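Local coordinates for N-terminal acetyltransferase-like protein (Chaetomium thermophilum, PDB 5NNP), which is probably the tetratricopeptide-repeat auxiliary subunit of a NatA-type N-terminal acetyltransferase, a scaffold for the catalytic subunit that acetylates nascent protein chains, at residues A11-T16 and A33-K38; H43-S48 and T72-S77; M49-L54 and F64-E69; C80-G85 and K99-A104. All blocks are in the same frame, centred on the assembly; numbering follows the deposited sequence.

Contact 1 (A11-T16 and A33-K38); sequences ANLFRT and AEQILK
L13 and I36 carry this contact, lying alongside each other and pointing opposite ways, from two helices whose local axes approach to 9.6 Å at an angle of 146°. L13 has its CG anti to the backbone N (chi1 -160°), and from there its CD1 branch lies against the end of I36, 3.6 Å from I36 CG1 and 3.7 Å from I36 CD1. The tip of I36 also reaches the backbone of helix 9-22, where I36 CD1 lies 3.8 Å from F14 N. F14 adds only the base of its side chain, CB standing 4.2 Å from I36 CD1, while its ring packs on D45, T46 and M49 of helix 44-55. At the outer margin the amide of Q35 approaches the other branch of the leucine, with Q35 OE1 4.3 Å from L13 CD2. An alanine in place of I36 would probably leave L13 CD1 without its main neighbour and open a gap between the helices beside F14. The two segments meet through apolar side chains with no hydrogen bond between them, which implies that shape and burial, more than directed polar bonds, set how these antiparallel helices lie together.

Contact 2 (H43-S48 and T72-S77); sequences HGDTMS and TIDMKS
D45 and S77 face each other from the first turn of one helix and the start of another, with D45 CA 7.3 Å from S77 CA. Nearer still are G44 and D74, whose CA atoms lie 5.6 Å apart, and the glycine puts no side chain between them. Helix 60-73 ends just before D74, and a type I turn from D74 to S77 swings the chain round toward helix 78-90. H43 is the N-cap of helix 44-55, its ND1 accepting from T46 N at 3.3 Å, with T46 N lying in the plane of the imidazole. This is the helix-turn-helix layout of a tetratricopeptide array, in which short turns pass the chain from one antiparallel helix to the next. S77 in turn is the N-cap of helix 78-90, where its OG receives weak bonds from I79 N and C80 N, and it donates to D45. That S77 OG to D45 OD1 bond, 2.9 Å long, comes in from above the carboxylate plane, 36° out of it. D74 OD2 stands 3.9 Å from D45 OD1, a closeness that may raise the pKa of one of the two, although the S77 hydroxyl probably offsets part of the repulsion at D45. M47 and I73 lie roughly perpendicular, with M47 SD 3.4 Å from I73 CD1; the bend at chi3 (58°) turns M47 CE to 4.1 Å from the same methyl.

Contact 3 (M49-L54 and F64-E69); sequences MKALIL and FALAKE
A51 and A67 mark where the two backbones come nearest, methyl against methyl, with A51 CB 3.8 Å from A67 CB. Their CA atoms are 5.4 Å apart, and the absence of longer side chains at this level allows the local helix axes to approach to 8.5 Å. The helices run nearly antiparallel at 165°, and such close packing over small residues is characteristic of the helical hairpins of tetratricopeptide repeats. L66 closes the tight region on one side. Its CG is anti to the backbone N (chi1 180°), and its CD2 methyl settles on the other helix, 3.7 Å from A51 N. L54 lies crosswise to L66, touching it through L54 CD1, 3.7 Å from L66 CD2. The same methyl meets the looser, more exposed margin, where the aliphatic part of K50 passes across L66 with K50 CG 3.8 Å from L66 CD2. K50 continues fully extended beyond this touch, so that its contribution here is hydrocarbon, while its charge is paired through NZ in a salt bridge with E34 of helix 26-37. Beyond A67, the adjoining face of helix 60-73 is covered by L87 of helix 78-90.

Contact 4 (C80-G85 and K99-A104); sequences CWHVYG and KAYKFA
W81 and F103 make a T-shaped aromatic pair, the edge of F103 meeting one face of the indole. The phenyl and the five-membered ring have centroids 4.8 Å apart and planes at 75°, with F103 CD2 offset toward the rim of the indole. A chi1 of -162° sets F103 CG anti to the backbone N, and from there the ring reaches the indole. W81 NE1 is hydrogen-bonded to M75 O in the preceding turn. A second aromatic pair is an offset edge-to-face one, the edge of H82 toward the face of Y101, with H82 CD2 3.8 Å from Y101 CE2. Apolar contacts fill the ground between these pairs. A100 CB sits on the backbone of the first helix, 3.7 Å from W81 O, and A104 CB lies 3.9 Å from W81 CB. The ring of Y101 comes up against the backbone of G85, Y101 CE1 being 3.6 Å from G85 C. One water, in the plane of both rings, links the two segments, bridging H82 NE2 (3.0 Å) and Y101 OH (2.7 Å). An alanine in place of W81 would probably leave the edge of F103 without its aromatic face and M75 O without its indole donor. A tryptophan and a glycine one turn apart, packed on an antiparallel helix bearing alanines, match the tetratricopeptide signature, in keeping with the repeat predicted at 78-111.

The four contacts follow one another through six successive helices at the N-terminal end of the chain, from helix 9-22 to helix 94-107. Contact 1 closes first; contact 2 then encloses contact 3, both joining helices 44-55 and 60-73; contact 4 comes last. Centres of contacts 2 and 3 are about 10 Å apart, those of 3 and 4 about 13 Å, and those of 1 and 4 about 22 Å. Contact 1 touches contacts 2 and 3 through helix 44-55, whereas contact 4 meets them mainly through helix 78-90. Such stacking of antiparallel helix pairs is how tetratricopeptide repeats build a continuous superhelical scaffold, and these contacts form part of it.

Contact 1 (A11-T16 and A33-K38)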
loop_
_atom_site.group_PDB
_atom_site.type_symbol
_atom_site.label_atom_id
_atom_site.label_comp_id
_atom_site.label_asym_id
_atom_site.label_seq_id
_atom_site.Cartn_x
_atom_site.Cartn_y
_atom_site.Cartn_z
ATOM N N ALA A 11 -30.157 -42.721 -5.437
ATOM C CA ALA A 11 -28.763 -42.699 -5.009
ATOM C C ALA A 11 -27.859 -42.292 -6.167
ATOM O O ALA A 11 -26.999 -41.422 -6.018
ATOM C CB ALA A 11 -28.356 -44.056 -4.461
ATOM N N ASN A 12 -28.070 -42.920 -7.322
ATOM C CA ASN A 12 -27.332 -42.568 -8.531
ATOM C C ASN A 12 -27.816 -41.245 -9.125
ATOM O O ASN A 12 -27.065 -40.546 -9.807
ATOM C CB ASN A 12 -27.446 -43.687 -9.574
ATOM C CG ASN A 12 -26.801 -44.981 -9.114
ATOM O OD1 ASN A 12 -25.586 -45.155 -9.226
ATOM N ND2 ASN A 12 -27.611 -45.897 -8.595
ATOM N N LEU A 13 -29.075 -40.905 -8.864
ATOM C CA LEU A 13 -29.651 -39.653 -9.345
ATOM C C LEU A 13 -29.048 -38.455 -8.586
ATOM O O LEU A 13 -28.845 -37.373 -9.153
ATOM C CB LEU A 13 -31.177 -39.691 -9.203
ATOM C CG LEU A 13 -32.050 -38.739 -10.028
ATOM C CD1 LEU A 13 -31.817 -37.298 -9.620
ATOM C CD2 LEU A 13 -31.824 -38.915 -11.515
ATOM N N PHE A 14 -28.753 -38.661 -7.304
ATOM C CA PHE A 14 -28.076 -37.652 -6.500
ATOM C C PHE A 14 -26.700 -37.325 -7.088
ATOM O O PHE A 14 -26.275 -36.170 -7.090
ATOM C CB PHE A 14 -27.942 -38.128 -5.052
ATOM C CG PHE A 14 -27.304 -37.115 -4.132
ATOM C CD1 PHE A 14 -28.039 -36.047 -3.638
ATOM C CD2 PHE A 14 -25.970 -37.237 -3.754
ATOM C CE1 PHE A 14 -27.456 -35.121 -2.799
ATOM C CE2 PHE A 14 -25.384 -36.312 -2.912
ATOM C CZ PHE A 14 -26.128 -35.255 -2.435
ATOM N N ARG A 15 -26.020 -38.348 -7.597
ATOM C CA ARG A 15 -24.716 -38.176 -8.234
ATOM C C ARG A 15 -24.811 -37.359 -9.522
ATOM O O ARG A 15 -23.887 -36.614 -9.866
ATOM C CB ARG A 15 -24.078 -39.539 -8.535
ATOM C CG ARG A 15 -23.520 -40.260 -7.314
ATOM C CD ARG A 15 -22.816 -41.560 -7.697
ATOM N NE ARG A 15 -22.416 -42.337 -6.525
ATOM C CZ ARG A 15 -23.085 -43.387 -6.055
ATOM N NH1 ARG A 15 -24.191 -43.804 -6.661
ATOM N NH2 ARG A 15 -22.643 -44.028 -4.981
ATOM N N THR A 16 -25.924 -37.502 -10.238
ATOM C CA THR A 16 -26.091 -36.795 -11.506
ATOM C C THR A 16 -26.496 -35.344 -11.241
ATOM O O THR A 16 -26.513 -34.517 -12.151
ATOM C CB THR A 16 -27.127 -37.490 -12.434
ATOM O OG1 THR A 16 -28.428 -37.439 -11.844
ATOM C CG2 THR A 16 -26.748 -38.947 -12.672
ATOM N N ALA A 33 -32.839 -33.167 -9.379
ATOM C CA ALA A 33 -33.048 -33.066 -7.934
ATOM C C ALA A 33 -34.531 -33.014 -7.577
ATOM O O ALA A 33 -34.955 -33.583 -6.575
ATOM C CB ALA A 33 -32.332 -31.846 -7.372
ATOM N N GLU A 34 -35.318 -32.334 -8.403
ATOM C CA GLU A 34 -36.750 -32.223 -8.154
ATOM C C GLU A 34 -37.441 -33.577 -8.195
ATOM O O GLU A 34 -38.495 -33.754 -7.586
ATOM C CB GLU A 34 -37.407 -31.283 -9.161
ATOM C CG GLU A 34 -38.381 -30.314 -8.518
ATOM C CD GLU A 34 -37.711 -29.433 -7.473
ATOM O OE1 GLU A 34 -36.472 -29.265 -7.539
ATOM O OE2 GLU A 34 -38.418 -28.912 -6.584
ATOM N N GLN A 35 -36.850 -34.533 -8.909
ATOM C CA GLN A 35 -37.414 -35.876 -8.971
ATOM C C GLN A 35 -37.157 -36.664 -7.682
ATOM O O GLN A 35 -37.911 -37.576 -7.345
ATOM C CB GLN A 35 -36.863 -36.645 -10.170
ATOM C CG GLN A 35 -37.692 -37.875 -10.512
ATOM C CD GLN A 35 -37.123 -38.670 -11.666
ATOM O OE1 GLN A 35 -36.025 -38.384 -12.148
ATOM N NE2 GLN A 35 -37.867 -39.678 -12.117
ATOM N N ILE A 36 -36.091 -36.317 -6.965
ATOM C CA ILE A 36 -35.813 -36.951 -5.680
ATOM C C ILE A 36 -36.703 -36.366 -4.594
ATOM O O ILE A 36 -37.169 -37.082 -3.707
ATOM C CB ILE A 36 -34.345 -36.775 -5.249
ATOM C CG1 ILE A 36 -33.396 -37.204 -6.365
ATOM C CG2 ILE A 36 -34.063 -37.555 -3.973
ATOM C CD1 ILE A 36 -31.942 -37.121 -5.971
ATOM N N LEU A 37 -36.928 -35.056 -4.678
ATOM C CA LEU A 37 -37.667 -34.316 -3.660
ATOM C C LEU A 37 -39.185 -34.544 -3.740
ATOM O O LEU A 37 -39.921 -34.222 -2.804
ATOM C CB LEU A 37 -37.350 -32.819 -3.773
ATOM C CG LEU A 37 -35.912 -32.366 -3.481
ATOM C CD1 LEU A 37 -35.706 -30.889 -3.831
ATOM C CD2 LEU A 37 -35.532 -32.636 -2.027
ATOM N N LYS A 38 -39.653 -35.098 -4.854
ATOM C CA LYS A 38 -41.070 -35.413 -4.997
ATOM C C LYS A 38 -41.375 -36.753 -4.331
ATOM O O LYS A 38 -42.513 -37.019 -3.951
ATOM C CB LYS A 38 -41.476 -35.434 -6.475
ATOM C CG LYS A 38 -42.976 -35.534 -6.697
ATOM C CD LYS A 38 -43.338 -35.444 -8.172
ATOM C CE LYS A 38 -44.843 -35.519 -8.373
ATOM N NZ LYS A 38 -45.204 -35.511 -9.815
#

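Contact 2 (H43-S48 and T72-S77)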
loop_
_atom_site.group_PDB
_atom_site.type_symbol
_atom_site.label_atom_id
_atom_site.label_comp_id
_atom_site.label_asym_id
_atom_site.label_seq_id
_atom_site.Cartn_x
_atom_site.Cartn_y
_atom_site.Cartn_z
ATOM N N HIS A 43 -35.198 -34.872 2.083
ATOM C CA HIS A 43 -33.836 -35.349 1.912
ATOM C C HIS A 43 -32.891 -34.159 1.929
ATOM O O HIS A 43 -32.745 -33.454 0.932
ATOM C CB HIS A 43 -33.671 -36.144 0.616
ATOM C CG HIS A 43 -32.394 -36.920 0.558
ATOM N ND1 HIS A 43 -31.200 -36.358 0.168
ATOM C CD2 HIS A 43 -32.118 -38.207 0.872
ATOM C CE1 HIS A 43 -30.244 -37.267 0.234
ATOM N NE2 HIS A 43 -30.777 -38.398 0.656
ATOM N N GLY A 44 -32.254 -33.950 3.076
ATOM C CA GLY A 44 -31.366 -32.820 3.295
ATOM C C GLY A 44 -30.233 -32.633 2.303
ATOM O O GLY A 44 -30.017 -31.529 1.811
ATOM N N ASP A 45 -29.499 -33.703 2.012
ATOM C CA ASP A 45 -28.357 -33.601 1.112
ATOM C C ASP A 45 -28.775 -33.050 -0.240
ATOM O O ASP A 45 -28.058 -32.247 -0.835
ATOM C CB ASP A 45 -27.680 -34.958 0.943
ATOM C CG ASP A 45 -26.968 -35.410 2.196
ATOM O OD1 ASP A 45 -27.222 -34.808 3.257
ATOM O OD2 ASP A 45 -26.167 -36.365 2.122
ATOM N N THR A 46 -29.947 -33.462 -0.712
ATOM C CA THR A 46 -30.451 -32.990 -1.991
ATOM C C THR A 46 -30.890 -31.521 -1.924
ATOM O O THR A 46 -30.656 -30.755 -2.859
ATOM C CB THR A 46 -31.620 -33.868 -2.480
ATOM O OG1 THR A 46 -31.153 -35.209 -2.678
ATOM C CG2 THR A 46 -32.182 -33.340 -3.798
ATOM N N MET A 47 -31.517 -31.126 -0.820
ATOM C CA MET A 47 -31.976 -29.753 -0.681
ATOM C C MET A 47 -30.788 -28.796 -0.729
ATOM O O MET A 47 -30.863 -27.740 -1.363
ATOM C CB MET A 47 -32.759 -29.568 0.616
ATOM C CG MET A 47 -33.907 -30.534 0.797
ATOM S SD MET A 47 -34.728 -30.278 2.384
ATOM C CE MET A 47 -35.205 -28.560 2.237
ATOM N N SER A 48 -29.701 -29.181 -0.057
ATOM C CA SER A 48 -28.457 -28.407 -0.052
ATOM C C SER A 48 -27.857 -28.277 -1.449
ATOM O O SER A 48 -27.393 -27.206 -1.826
ATOM C CB SER A 48 -27.421 -29.046 0.881
ATOM O OG SER A 48 -27.883 -29.097 2.217
ATOM N N THR A 72 -31.456 -27.989 9.010
ATOM C CA THR A 72 -32.395 -28.245 10.090
ATOM C C THR A 72 -32.848 -29.704 10.029
ATOM O O THR A 72 -32.903 -30.403 11.036
ATOM C CB THR A 72 -33.635 -27.324 10.017
ATOM O OG1 THR A 72 -33.243 -25.962 10.229
ATOM C CG2 THR A 72 -34.657 -27.716 11.066
ATOM N N ILE A 73 -33.172 -30.155 8.827
ATOM C CA ILE A 73 -33.678 -31.499 8.628
ATOM C C ILE A 73 -32.628 -32.538 8.964
ATOM O O ILE A 73 -32.928 -33.547 9.607
ATOM C CB ILE A 73 -34.146 -31.696 7.188
ATOM C CG1 ILE A 73 -35.473 -30.962 6.995
ATOM C CG2 ILE A 73 -34.282 -33.176 6.880
ATOM C CD1 ILE A 73 -35.889 -30.811 5.573
ATOM N N ASP A 74 -31.401 -32.285 8.523
ATOM C CA ASP A 74 -30.298 -33.209 8.738
ATOM C C ASP A 74 -29.108 -32.471 9.338
ATOM O O ASP A 74 -28.187 -32.060 8.620
ATOM C CB ASP A 74 -29.905 -33.891 7.428
ATOM C CG ASP A 74 -28.995 -35.080 7.646
ATOM O OD1 ASP A 74 -28.490 -35.249 8.780
ATOM O OD2 ASP A 74 -28.783 -35.850 6.682
ATOM N N MET A 75 -29.128 -32.315 10.660
ATOM C CA MET A 75 -28.168 -31.444 11.335
ATOM C C MET A 75 -26.794 -32.097 11.437
ATOM O O MET A 75 -25.800 -31.419 11.695
ATOM C CB MET A 75 -28.670 -31.059 12.729
ATOM C CG MET A 75 -30.098 -30.529 12.753
ATOM S SD MET A 75 -30.724 -30.264 14.434
ATOM C CE MET A 75 -29.483 -29.108 15.031
ATOM N N LYS A 76 -26.749 -33.407 11.218
ATOM C CA LYS A 76 -25.503 -34.154 11.309
ATOM C C LYS A 76 -24.902 -34.485 9.921
ATOM O O LYS A 76 -23.980 -35.295 9.818
ATOM C CB LYS A 76 -25.724 -35.442 12.122
ATOM C CG LYS A 76 -26.087 -35.197 13.591
ATOM C CD LYS A 76 -26.336 -36.510 14.354
ATOM C CE LYS A 76 -26.499 -36.277 15.867
ATOM N NZ LYS A 76 -26.818 -37.518 16.640
ATOM N N SER A 77 -25.420 -33.857 8.864
ATOM C CA SER A 77 -24.862 -34.025 7.515
ATOM C C SER A 77 -23.760 -33.019 7.219
ATOM O O SER A 77 -23.969 -31.809 7.359
ATOM C CB SER A 77 -25.956 -33.888 6.464
ATOM O OG SER A 77 -25.401 -33.729 5.169
#

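Contact 3 (M49-L54 and F64-E69)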
loop_
_atom_site.group_PDB
_atom_site.type_symbol
_atom_site.label_atom_id
_atom_site.label_comp_id
_atom_site.label_asym_id
_atom_site.label_seq_id
_atom_site.Cartn_x
_atom_site.Cartn_y
_atom_site.Cartn_z
ATOM N N MET A 49 -27.851 -29.375 -2.199
ATOM C CA MET A 49 -27.329 -29.369 -3.564
ATOM C C MET A 49 -28.145 -28.456 -4.458
ATOM O O MET A 49 -27.624 -27.851 -5.391
ATOM C CB MET A 49 -27.310 -30.781 -4.139
ATOM C CG MET A 49 -26.244 -31.666 -3.536
ATOM S SD MET A 49 -24.630 -30.887 -3.670
ATOM C CE MET A 49 -24.564 -30.565 -5.430
ATOM N N LYS A 50 -29.436 -28.364 -4.167
ATOM C CA LYS A 50 -30.325 -27.475 -4.900
ATOM C C LYS A 50 -30.073 -26.029 -4.487
ATOM O O LYS A 50 -30.185 -25.113 -5.305
ATOM C CB LYS A 50 -31.782 -27.868 -4.656
ATOM C CG LYS A 50 -32.804 -26.947 -5.290
ATOM C CD LYS A 50 -34.214 -27.400 -4.935
ATOM C CE LYS A 50 -35.277 -26.496 -5.550
ATOM N NZ LYS A 50 -36.659 -26.955 -5.230
ATOM N N ALA A 51 -29.725 -25.841 -3.214
ATOM C CA ALA A 51 -29.410 -24.526 -2.663
ATOM C C ALA A 51 -28.187 -23.930 -3.335
ATOM O O ALA A 51 -28.125 -22.724 -3.546
ATOM C CB ALA A 51 -29.193 -24.614 -1.168
ATOM N N LEU A 52 -27.220 -24.781 -3.673
ATOM C CA LEU A 52 -26.019 -24.346 -4.387
ATOM C C LEU A 52 -26.355 -23.792 -5.759
ATOM O O LEU A 52 -25.937 -22.691 -6.112
ATOM C CB LEU A 52 -25.030 -25.498 -4.551
ATOM C CG LEU A 52 -24.006 -25.773 -3.456
ATOM C CD1 LEU A 52 -23.021 -26.835 -3.935
ATOM C CD2 LEU A 52 -23.287 -24.500 -3.051
ATOM N N ILE A 53 -27.103 -24.575 -6.529
ATOM C CA ILE A 53 -27.499 -24.191 -7.878
ATOM C C ILE A 53 -28.318 -22.908 -7.863
ATOM O O ILE A 53 -28.177 -22.065 -8.746
ATOM C CB ILE A 53 -28.303 -25.306 -8.565
ATOM C CG1 ILE A 53 -27.450 -26.572 -8.682
ATOM C CG2 ILE A 53 -28.775 -24.851 -9.940
ATOM C CD1 ILE A 53 -28.174 -27.762 -9.294
ATOM N N LEU A 54 -29.169 -22.756 -6.856
ATOM C CA LEU A 54 -29.938 -21.530 -6.716
ATOM C C LEU A 54 -29.007 -20.338 -6.520
ATOM O O LEU A 54 -29.167 -19.299 -7.173
ATOM C CB LEU A 54 -30.921 -21.640 -5.552
ATOM C CG LEU A 54 -32.073 -22.623 -5.763
ATOM C CD1 LEU A 54 -32.954 -22.670 -4.533
ATOM C CD2 LEU A 54 -32.886 -22.239 -6.987
ATOM N N PHE A 64 -30.255 -19.350 0.644
ATOM C CA PHE A 64 -29.957 -19.330 2.075
ATOM C C PHE A 64 -31.099 -19.879 2.907
ATOM O O PHE A 64 -30.878 -20.605 3.874
ATOM C CB PHE A 64 -29.620 -17.911 2.548
ATOM C CG PHE A 64 -28.157 -17.673 2.704
ATOM C CD1 PHE A 64 -27.477 -18.190 3.791
ATOM C CD2 PHE A 64 -27.449 -16.955 1.748
ATOM C CE1 PHE A 64 -26.116 -17.985 3.931
ATOM C CE2 PHE A 64 -26.087 -16.741 1.878
ATOM C CZ PHE A 64 -25.417 -17.257 2.967
ATOM N N ALA A 65 -32.322 -19.516 2.542
ATOM C CA ALA A 65 -33.492 -20.044 3.230
ATOM C C ALA A 65 -33.524 -21.562 3.092
ATOM O O ALA A 65 -33.798 -22.276 4.060
ATOM C CB ALA A 65 -34.759 -19.429 2.674
ATOM N N LEU A 66 -33.215 -22.043 1.887
ATOM C CA LEU A 66 -33.252 -23.470 1.581
ATOM C C LEU A 66 -32.123 -24.244 2.254
ATOM O O LEU A 66 -32.367 -25.266 2.887
ATOM C CB LEU A 66 -33.201 -23.703 0.068
ATOM C CG LEU A 66 -33.233 -25.169 -0.372
ATOM C CD1 LEU A 66 -34.489 -25.859 0.114
ATOM C CD2 LEU A 66 -33.108 -25.287 -1.867
ATOM N N ALA A 67 -30.892 -23.763 2.104
ATOM C CA ALA A 67 -29.747 -24.390 2.753
ATOM C C ALA A 67 -29.990 -24.499 4.254
ATOM O O ALA A 67 -29.758 -25.545 4.861
ATOM C CB ALA A 67 -28.495 -23.611 2.475
ATOM N N LYS A 68 -30.499 -23.418 4.832
ATOM C CA LYS A 68 -30.741 -23.333 6.265
ATOM C C LYS A 68 -31.823 -24.327 6.708
ATOM O O LYS A 68 -31.715 -24.977 7.758
ATOM C CB LYS A 68 -31.122 -21.892 6.628
ATOM C CG LYS A 68 -31.300 -21.622 8.105
ATOM C CD LYS A 68 -30.802 -20.228 8.458
ATOM C CE LYS A 68 -31.814 -19.159 8.088
ATOM N NZ LYS A 68 -31.268 -17.810 8.386
ATOM N N GLU A 69 -32.865 -24.443 5.891
ATOM C CA GLU A 69 -33.905 -25.445 6.090
ATOM C C GLU A 69 -33.332 -26.870 6.027
ATOM O O GLU A 69 -33.794 -27.765 6.736
ATOM C CB GLU A 69 -35.006 -25.274 5.033
ATOM C CG GLU A 69 -36.210 -26.143 5.261
ATOM C CD GLU A 69 -36.846 -25.875 6.609
ATOM O OE1 GLU A 69 -37.079 -24.686 6.921
ATOM O OE2 GLU A 69 -37.102 -26.846 7.357
#

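Contact 4 (C80-G85 and K99-A104)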
loop_
_atom_site.group_PDB
_atom_site.type_symbol
_atom_site.label_atom_id
_atom_site.label_comp_id
_atom_site.label_asym_id
_atom_site.label_seq_id
_atom_site.Cartn_x
_atom_site.Cartn_y
_atom_site.Cartn_z
ATOM N N CYS A 80 -24.655 -30.637 4.147
ATOM C CA CYS A 80 -25.500 -29.488 4.447
ATOM C C CYS A 80 -24.689 -28.332 5.074
ATOM O O CYS A 80 -24.849 -27.167 4.697
ATOM C CB CYS A 80 -26.652 -29.896 5.360
ATOM S SG CYS A 80 -27.720 -31.209 4.677
ATOM N N TRP A 81 -23.796 -28.658 6.003
ATOM C CA TRP A 81 -22.998 -27.627 6.649
ATOM C C TRP A 81 -21.953 -27.037 5.690
ATOM O O TRP A 81 -21.752 -25.822 5.652
ATOM C CB TRP A 81 -22.346 -28.184 7.918
ATOM C CG TRP A 81 -23.366 -28.366 9.021
ATOM C CD1 TRP A 81 -23.935 -29.542 9.433
ATOM C CD2 TRP A 81 -23.965 -27.333 9.815
ATOM N NE1 TRP A 81 -24.840 -29.306 10.440
ATOM C CE2 TRP A 81 -24.880 -27.961 10.696
ATOM C CE3 TRP A 81 -23.819 -25.941 9.868
ATOM C CZ2 TRP A 81 -25.647 -27.246 11.623
ATOM C CZ3 TRP A 81 -24.591 -25.222 10.804
ATOM C CH2 TRP A 81 -25.493 -25.885 11.663
ATOM N N HIS A 82 -21.316 -27.899 4.901
ATOM C CA HIS A 82 -20.374 -27.468 3.870
ATOM C C HIS A 82 -21.019 -26.461 2.901
ATOM O O HIS A 82 -20.455 -25.400 2.645
ATOM C CB HIS A 82 -19.843 -28.685 3.115
ATOM C CG HIS A 82 -18.647 -28.408 2.262
ATOM N ND1 HIS A 82 -18.154 -29.326 1.353
ATOM C CD2 HIS A 82 -17.841 -27.325 2.171
ATOM C CE1 HIS A 82 -17.095 -28.820 0.746
ATOM N NE2 HIS A 82 -16.882 -27.606 1.223
ATOM N N VAL A 83 -22.202 -26.792 2.389
ATOM C CA VAL A 83 -22.961 -25.912 1.501
ATOM C C VAL A 83 -23.226 -24.548 2.145
ATOM O O VAL A 83 -22.967 -23.491 1.552
ATOM C CB VAL A 83 -24.321 -26.549 1.101
ATOM C CG1 VAL A 83 -25.213 -25.533 0.432
ATOM C CG2 VAL A 83 -24.107 -27.735 0.189
ATOM N N TYR A 84 -23.755 -24.593 3.362
ATOM C CA TYR A 84 -24.040 -23.398 4.143
ATOM C C TYR A 84 -22.806 -22.478 4.189
ATOM O O TYR A 84 -22.909 -21.266 4.011
ATOM C CB TYR A 84 -24.484 -23.815 5.550
ATOM C CG TYR A 84 -25.319 -22.806 6.322
ATOM C CD1 TYR A 84 -26.415 -22.179 5.736
ATOM C CD2 TYR A 84 -25.043 -22.525 7.664
ATOM C CE1 TYR A 84 -27.194 -21.268 6.454
ATOM C CE2 TYR A 84 -25.809 -21.612 8.384
ATOM C CZ TYR A 84 -26.878 -20.990 7.775
ATOM O OH TYR A 84 -27.641 -20.103 8.490
ATOM N N GLY A 85 -21.640 -23.074 4.409
ATOM C CA GLY A 85 -20.389 -22.341 4.431
ATOM C C GLY A 85 -20.036 -21.737 3.084
ATOM O O GLY A 85 -19.681 -20.559 2.993
ATOM N N LYS A 99 -17.685 -20.838 11.004
ATOM C CA LYS A 99 -18.495 -21.620 11.928
ATOM C C LYS A 99 -19.034 -22.884 11.274
ATOM O O LYS A 99 -19.121 -23.923 11.913
ATOM C CB LYS A 99 -19.668 -20.785 12.453
ATOM C CG LYS A 99 -19.270 -19.554 13.220
ATOM C CD LYS A 99 -20.490 -18.691 13.481
ATOM C CE LYS A 99 -20.422 -17.972 14.803
ATOM N NZ LYS A 99 -19.203 -17.173 14.908
ATOM N N ALA A 100 -19.405 -22.771 9.998
ATOM C CA ALA A 100 -20.061 -23.848 9.264
ATOM C C ALA A 100 -19.047 -24.859 8.701
ATOM O O ALA A 100 -19.264 -26.073 8.762
ATOM C CB ALA A 100 -20.923 -23.262 8.148
ATOM N N TYR A 101 -17.944 -24.360 8.154
ATOM C CA TYR A 101 -16.847 -25.233 7.747
ATOM C C TYR A 101 -16.335 -26.067 8.925
ATOM O O TYR A 101 -16.090 -27.273 8.795
ATOM C CB TYR A 101 -15.701 -24.415 7.160
ATOM C CG TYR A 101 -15.816 -24.160 5.681
ATOM C CD1 TYR A 101 -16.555 -23.094 5.185
ATOM C CD2 TYR A 101 -15.172 -24.988 4.770
ATOM C CE1 TYR A 101 -16.646 -22.864 3.819
ATOM C CE2 TYR A 101 -15.261 -24.769 3.409
ATOM C CZ TYR A 101 -15.993 -23.712 2.935
ATOM O OH TYR A 101 -16.057 -23.515 1.569
ATOM N N LYS A 102 -16.179 -25.415 10.075
ATOM C CA LYS A 102 -15.649 -26.055 11.280
ATOM C C LYS A 102 -16.484 -27.260 11.729
ATOM O O LYS A 102 -15.947 -28.289 12.156
ATOM C CB LYS A 102 -15.568 -25.033 12.409
ATOM C CG LYS A 102 -14.586 -25.374 13.483
ATOM C CD LYS A 102 -13.924 -24.117 14.033
ATOM C CE LYS A 102 -14.933 -23.223 14.708
ATOM N NZ LYS A 102 -14.219 -22.145 15.426
ATOM N N PHE A 103 -17.802 -27.124 11.632
ATOM C CA PHE A 103 -18.707 -28.183 12.054
ATOM C C PHE A 103 -18.752 -29.299 11.004
ATOM O O PHE A 103 -18.744 -30.500 11.337
ATOM C CB PHE A 103 -20.103 -27.619 12.318
ATOM C CG PHE A 103 -20.971 -28.522 13.149
ATOM C CD1 PHE A 103 -20.634 -28.812 14.466
ATOM C CD2 PHE A 103 -22.123 -29.075 12.617
ATOM C CE1 PHE A 103 -21.432 -29.639 15.258
ATOM C CE2 PHE A 103 -22.927 -29.906 13.385
ATOM C CZ PHE A 103 -22.583 -30.194 14.716
ATOM N N ALA A 104 -18.783 -28.901 9.736
ATOM C CA ALA A 104 -18.666 -29.867 8.650
ATOM C C ALA A 104 -17.419 -30.744 8.850
ATOM O O ALA A 104 -17.488 -31.979 8.762
ATOM C CB ALA A 104 -18.625 -29.157 7.307
HETATM O O HOH W 1 -15.214 -25.496 0.002
#